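PDB 6FN6: fatty acid synthase 1, isoform A from Drosophila melanogaster, which probably carries out the de novo synthesis of long-chain saturated fatty acids from acetyl-CoA and malonyl-CoA with NADPH, this piece being its dehydratase, enoylreductase and ketoreductase modifying region. Local coordinates for residues R452-V458 and Q482-C488; A512-Q518 and D539-L545. All coordinates share one frame; numbering follows the deposited sequence.

Contact 1 of 2, residues R452-V458 and Q482-C488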
# COMPACT_ATOMS: atom_id res chain seq x y z
N ARG A 452 53.84 -45.42 63.43
CA ARG A 452 52.41 -45.10 63.50
C ARG A 452 51.53 -46.34 63.39
O ARG A 452 51.79 -47.24 62.59
CB ARG A 452 52.04 -44.08 62.43
CG ARG A 452 52.10 -44.57 61.01
CD ARG A 452 51.86 -43.41 60.06
NE ARG A 452 51.48 -43.84 58.72
CZ ARG A 452 51.07 -43.01 57.77
NH1 ARG A 452 50.99 -41.71 58.00
NH2 ARG A 452 50.74 -43.49 56.58
N LYS A 453 50.46 -46.37 64.19
CA LYS A 453 49.53 -47.48 64.20
C LYS A 453 48.72 -47.53 62.90
O LYS A 453 48.35 -46.49 62.35
CB LYS A 453 48.59 -47.37 65.40
CG LYS A 453 49.31 -47.21 66.74
CD LYS A 453 48.36 -47.26 67.94
CE LYS A 453 49.15 -47.27 69.25
NZ LYS A 453 48.28 -47.38 70.46
N SER A 454 48.46 -48.74 62.41
CA SER A 454 47.72 -48.90 61.17
C SER A 454 47.01 -50.25 61.11
O SER A 454 47.44 -51.22 61.73
CB SER A 454 48.65 -48.77 59.97
OG SER A 454 49.58 -49.84 59.93
N VAL A 455 45.92 -50.30 60.35
CA VAL A 455 45.18 -51.53 60.13
C VAL A 455 44.79 -51.58 58.65
O VAL A 455 44.74 -50.55 57.98
CB VAL A 455 43.95 -51.62 61.06
CG1 VAL A 455 42.88 -50.61 60.65
CG2 VAL A 455 43.39 -53.04 61.08
N VAL A 456 44.55 -52.78 58.13
CA VAL A 456 44.31 -52.97 56.71
C VAL A 456 42.89 -53.47 56.43
O VAL A 456 42.36 -54.29 57.18
CB VAL A 456 45.35 -53.95 56.11
CG1 VAL A 456 45.09 -54.20 54.64
CG2 VAL A 456 46.76 -53.42 56.31
N VAL A 457 42.29 -52.97 55.36
CA VAL A 457 40.97 -53.40 54.93
C VAL A 457 41.08 -54.09 53.58
O VAL A 457 41.75 -53.60 52.67
CB VAL A 457 39.98 -52.23 54.88
CG1 VAL A 457 38.60 -52.70 54.44
CG2 VAL A 457 39.90 -51.54 56.24
N VAL A 458 40.40 -55.23 53.44
CA VAL A 458 40.58 -56.12 52.30
C VAL A 458 40.03 -55.53 51.00
O VAL A 458 40.65 -55.69 49.95
CB VAL A 458 39.94 -57.49 52.56
CG1 VAL A 458 40.31 -58.47 51.46
CG2 VAL A 458 40.38 -58.03 53.92
N GLN A 482 44.96 -44.03 64.44
CA GLN A 482 45.59 -44.88 63.43
C GLN A 482 45.17 -44.52 62.01
O GLN A 482 44.20 -43.80 61.79
CB GLN A 482 45.26 -46.35 63.70
CG GLN A 482 43.77 -46.65 63.77
CD GLN A 482 43.48 -48.11 64.09
OE1 GLN A 482 44.39 -48.94 64.09
NE2 GLN A 482 42.23 -48.42 64.38
N TYR A 483 45.93 -45.03 61.05
CA TYR A 483 45.66 -44.82 59.63
C TYR A 483 45.13 -46.12 59.01
O TYR A 483 45.52 -47.21 59.42
CB TYR A 483 46.91 -44.34 58.90
CG TYR A 483 47.40 -42.98 59.36
CD1 TYR A 483 48.25 -42.85 60.45
CD2 TYR A 483 47.02 -41.82 58.69
CE1 TYR A 483 48.69 -41.61 60.87
CE2 TYR A 483 47.46 -40.58 59.10
CZ TYR A 483 48.30 -40.47 60.18
OH TYR A 483 48.73 -39.23 60.59
N VAL A 484 44.23 -46.00 58.04
CA VAL A 484 43.62 -47.17 57.43
C VAL A 484 44.11 -47.35 56.00
O VAL A 484 44.02 -46.45 55.17
CB VAL A 484 42.08 -47.06 57.46
CG1 VAL A 484 41.45 -48.30 56.84
CG2 VAL A 484 41.59 -46.85 58.88
N TYR A 485 44.64 -48.54 55.71
CA TYR A 485 45.09 -48.87 54.37
C TYR A 485 44.04 -49.72 53.67
O TYR A 485 43.77 -50.85 54.09
CB TYR A 485 46.43 -49.62 54.39
CG TYR A 485 47.62 -48.75 54.73
CD1 TYR A 485 48.26 -48.01 53.74
CD2 TYR A 485 48.11 -48.69 56.02
CE1 TYR A 485 49.35 -47.22 54.05
CE2 TYR A 485 49.20 -47.90 56.33
CZ TYR A 485 49.81 -47.17 55.34
OH TYR A 485 50.90 -46.38 55.65
N VAL A 486 43.45 -49.17 52.62
CA VAL A 486 42.46 -49.90 51.83
C VAL A 486 43.20 -50.57 50.68
O VAL A 486 43.73 -49.90 49.80
CB VAL A 486 41.35 -48.97 51.31
CG1 VAL A 486 40.22 -49.78 50.69
CG2 VAL A 486 40.82 -48.09 52.43
N VAL A 487 43.24 -51.90 50.71
CA VAL A 487 44.00 -52.66 49.71
C VAL A 487 43.05 -53.31 48.72
O VAL A 487 42.17 -54.07 49.11
CB VAL A 487 44.89 -53.72 50.39
CG1 VAL A 487 45.68 -54.50 49.35
CG2 VAL A 487 45.83 -53.07 51.39
N CYS A 488 43.23 -53.00 47.44
CA CYS A 488 42.38 -53.57 46.39
C CYS A 488 43.24 -54.21 45.30
O CYS A 488 43.57 -53.58 44.30
CB CYS A 488 41.49 -52.49 45.78
SG CYS A 488 40.39 -53.10 44.48

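Contact 2 of 2, residues A512-Q518 and D539-L545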
# COMPACT_ATOMS: atom_id res chain seq x y z
N ALA A 512 42.46 -42.49 55.48
CA ALA A 512 42.55 -43.67 54.61
C ALA A 512 43.64 -43.52 53.56
O ALA A 512 43.95 -42.41 53.12
CB ALA A 512 41.20 -43.92 53.94
N ARG A 513 44.22 -44.65 53.16
CA ARG A 513 45.25 -44.68 52.12
C ARG A 513 44.97 -45.83 51.15
O ARG A 513 44.98 -47.00 51.55
CB ARG A 513 46.64 -44.84 52.72
CG ARG A 513 47.02 -43.77 53.75
CD ARG A 513 47.20 -42.40 53.11
NE ARG A 513 47.62 -41.40 54.09
CZ ARG A 513 46.79 -40.66 54.82
NH1 ARG A 513 45.47 -40.81 54.70
NH2 ARG A 513 47.27 -39.77 55.68
N LEU A 514 44.74 -45.51 49.88
CA LEU A 514 44.39 -46.51 48.88
C LEU A 514 45.62 -47.16 48.25
O LEU A 514 46.49 -46.47 47.71
CB LEU A 514 43.52 -45.90 47.79
CG LEU A 514 43.20 -46.80 46.59
CD1 LEU A 514 42.47 -48.06 47.04
CD2 LEU A 514 42.37 -46.04 45.58
N VAL A 515 45.68 -48.48 48.33
CA VAL A 515 46.74 -49.26 47.71
C VAL A 515 46.13 -50.13 46.62
O VAL A 515 45.59 -51.20 46.89
CB VAL A 515 47.50 -50.10 48.75
CG1 VAL A 515 48.66 -50.84 48.10
CG2 VAL A 515 48.01 -49.20 49.87
N PHE A 516 46.22 -49.65 45.38
CA PHE A 516 45.57 -50.31 44.24
C PHE A 516 46.58 -51.05 43.38
O PHE A 516 47.50 -50.45 42.83
CB PHE A 516 44.82 -49.27 43.40
CG PHE A 516 43.82 -49.87 42.45
CD1 PHE A 516 44.22 -50.34 41.21
CD2 PHE A 516 42.48 -49.94 42.78
CE1 PHE A 516 43.31 -50.89 40.33
CE2 PHE A 516 41.56 -50.48 41.91
CZ PHE A 516 41.97 -50.95 40.68
N VAL A 517 46.41 -52.36 43.26
CA VAL A 517 47.35 -53.19 42.50
C VAL A 517 46.61 -53.98 41.42
O VAL A 517 45.85 -54.90 41.72
CB VAL A 517 48.12 -54.14 43.43
CG1 VAL A 517 49.12 -54.98 42.64
CG2 VAL A 517 48.83 -53.36 44.54
N GLN A 518 46.85 -53.63 40.16
CA GLN A 518 46.18 -54.27 39.04
C GLN A 518 46.56 -55.74 38.93
O GLN A 518 45.70 -56.62 38.88
CB GLN A 518 46.49 -53.55 37.73
CG GLN A 518 46.03 -52.11 37.68
CD GLN A 518 46.11 -51.53 36.28
OE1 GLN A 518 46.57 -52.19 35.35
NE2 GLN A 518 45.65 -50.29 36.12
N ASP A 539 53.15 -41.44 51.81
CA ASP A 539 51.89 -41.13 52.48
C ASP A 539 50.89 -40.49 51.52
O ASP A 539 50.15 -39.57 51.89
CB ASP A 539 52.14 -40.22 53.68
CG ASP A 539 51.02 -40.26 54.70
OD1 ASP A 539 50.39 -41.33 54.84
OD2 ASP A 539 50.76 -39.23 55.35
N LEU A 540 50.88 -40.98 50.28
CA LEU A 540 49.89 -40.57 49.29
C LEU A 540 48.60 -41.35 49.51
O LEU A 540 48.65 -42.55 49.81
CB LEU A 540 50.41 -40.79 47.87
CG LEU A 540 51.76 -40.15 47.52
CD1 LEU A 540 52.15 -40.51 46.10
CD2 LEU A 540 51.72 -38.64 47.71
N ILE A 541 47.46 -40.70 49.35
CA ILE A 541 46.19 -41.37 49.59
C ILE A 541 45.87 -42.31 48.43
O ILE A 541 45.15 -43.30 48.61
CB ILE A 541 45.04 -40.37 49.82
CG1 ILE A 541 44.77 -39.52 48.58
CG2 ILE A 541 45.36 -39.46 51.00
CD1 ILE A 541 43.41 -38.84 48.62
N SER A 542 46.40 -42.01 47.26
CA SER A 542 46.18 -42.84 46.08
C SER A 542 47.48 -43.46 45.57
O SER A 542 48.41 -42.75 45.18
CB SER A 542 45.54 -42.01 44.97
OG SER A 542 45.33 -42.79 43.81
N ASN A 543 47.53 -44.79 45.56
CA ASN A 543 48.70 -45.53 45.11
C ASN A 543 48.29 -46.64 44.14
O ASN A 543 47.67 -47.62 44.54
CB ASN A 543 49.45 -46.14 46.30
CG ASN A 543 49.86 -45.09 47.31
OD1 ASN A 543 50.94 -44.51 47.22
ND2 ASN A 543 49.00 -44.85 48.30
N VAL A 544 48.65 -46.47 42.87
CA VAL A 544 48.25 -47.41 41.83
C VAL A 544 49.48 -48.10 41.24
O VAL A 544 50.39 -47.43 40.75
CB VAL A 544 47.44 -46.71 40.73
CG1 VAL A 544 46.93 -47.72 39.71
CG2 VAL A 544 46.28 -45.92 41.34
N LEU A 545 49.49 -49.43 41.27
CA LEU A 545 50.59 -50.19 40.69
C LEU A 545 50.19 -50.78 39.34
O LEU A 545 49.30 -51.62 39.26
CB LEU A 545 51.02 -51.31 41.65
CG LEU A 545 52.27 -52.11 41.25
CD1 LEU A 545 53.49 -51.22 41.09
CD2 LEU A 545 52.55 -53.20 42.28

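Contact 1 of 2, residues R452-V458 and Q482-C488
With CG set between its backbone N and carbonyl carbon (chi1 68°) and the chain extended from there to NE, Arg452 reaches across to two tyrosines, Tyr483 and Tyr485, whose rings both leave the backbone beside N, anti to the carbonyl carbon. The guanidinium lies flat over the Tyr483 ring, planes 22° apart, and its CZ sits 4.0 Å from the ring centroid, a cation-pi stack with NH1 above the middle of the ring. In the guanidinium plane, NH2 gives a nearly straight bond to Tyr485 OH (3.0 Å, 169°) and also forms a salt bridge with Asp539. Without the guanidinium, as with an alanine here, Tyr485 OH and the Asp539 carboxylate would probably lose a shared donor and the Tyr483 face its stacked cation. The strands run parallel, and five backbone bonds join them, from Tyr483 N to Lys453 O (3.1 Å) through Val487 N to Val457 O (3.0 Å). On the face carrying Val455, Val457, Val484 and Val486, Val457 CG2 meets Val484 CG1 at 3.6 Å. Strand 454-457, outermost in its sheet within this chain, is joined to strand 483-489 by helix 466-480 in a beta-alpha-beta unit; Leu470 and Ala477 of the helix pack on Val484, while strand 512-517 flanks strand 483-489 on its other side.

Contact 2 of 2, residues A512-Q518 and D539-L545
A beta-alpha-beta unit in the pseudo-ketoreductase domain, of the NADP-Rossmann type, pairs strand 512-517 in parallel with strand 542-546 through helix 530-536. The backbones are joined by Leu514 N to Ile541 O, Phe516 N to Asn543 O, Leu545 N to Phe516 O and Gln518 N to Leu545 O. Phe516 and Val544 lie side by side on one face of the sheet, CD1 to CG1 4.1 Å; on the other, Val517 CG1 touches Leu545 CD2 at 3.9 Å. Where the strands begin, the Arg513 chain bends at chi2 (-69°) and carries its guanidinium to Asp539, just past the end of the helix. NE forms a salt bridge with Asp539 OD1 at 2.9 Å, close to the guanidinium plane but well above that of the carboxylate; OD1 also forms a salt bridge with Arg452. NH1 turns back to Ala512 O (2.7 Å) and also bonds Lys510 O, so NE and NH1 are both held, which probably limits turning of the group. Trp550 of strand 549-557 packs on Val515, Asn543 and Leu545. Leu514 O takes the Asn543 side chain as well as a weak bond from its backbone N: ND2 approaches at 3.0 Å, from above the carbonyl plane, and the same ND2 donates to Leu540 O at 2.8 Å.

How the contacts relate
Contacts 1 and 2 follow one another along the chain and lie side by side in one sheet, their centres about 11 Å apart. Strand 483-489 of contact 1 and strand 512-517 of contact 2 are neighbours in the sheet: Val484 O and Arg513 N, 2.7 Å apart, probably form a hydrogen bond, and Leu514 CD1 packs on Val486 O at 3.5 Å. A second join is electrostatic. Asp539 OD1 receives Arg452 NH2 at 2.8 Å, besides its bridge to Arg513, so one carboxylate, in the turn before strand 542-546, links the loop leading into strand 454-457 with Arg513 of strand 512-517; Arg513 NH2 also packs against Tyr483 CE2. Both contacts lie away from the predicted dehydratase residues His24 and Asp175.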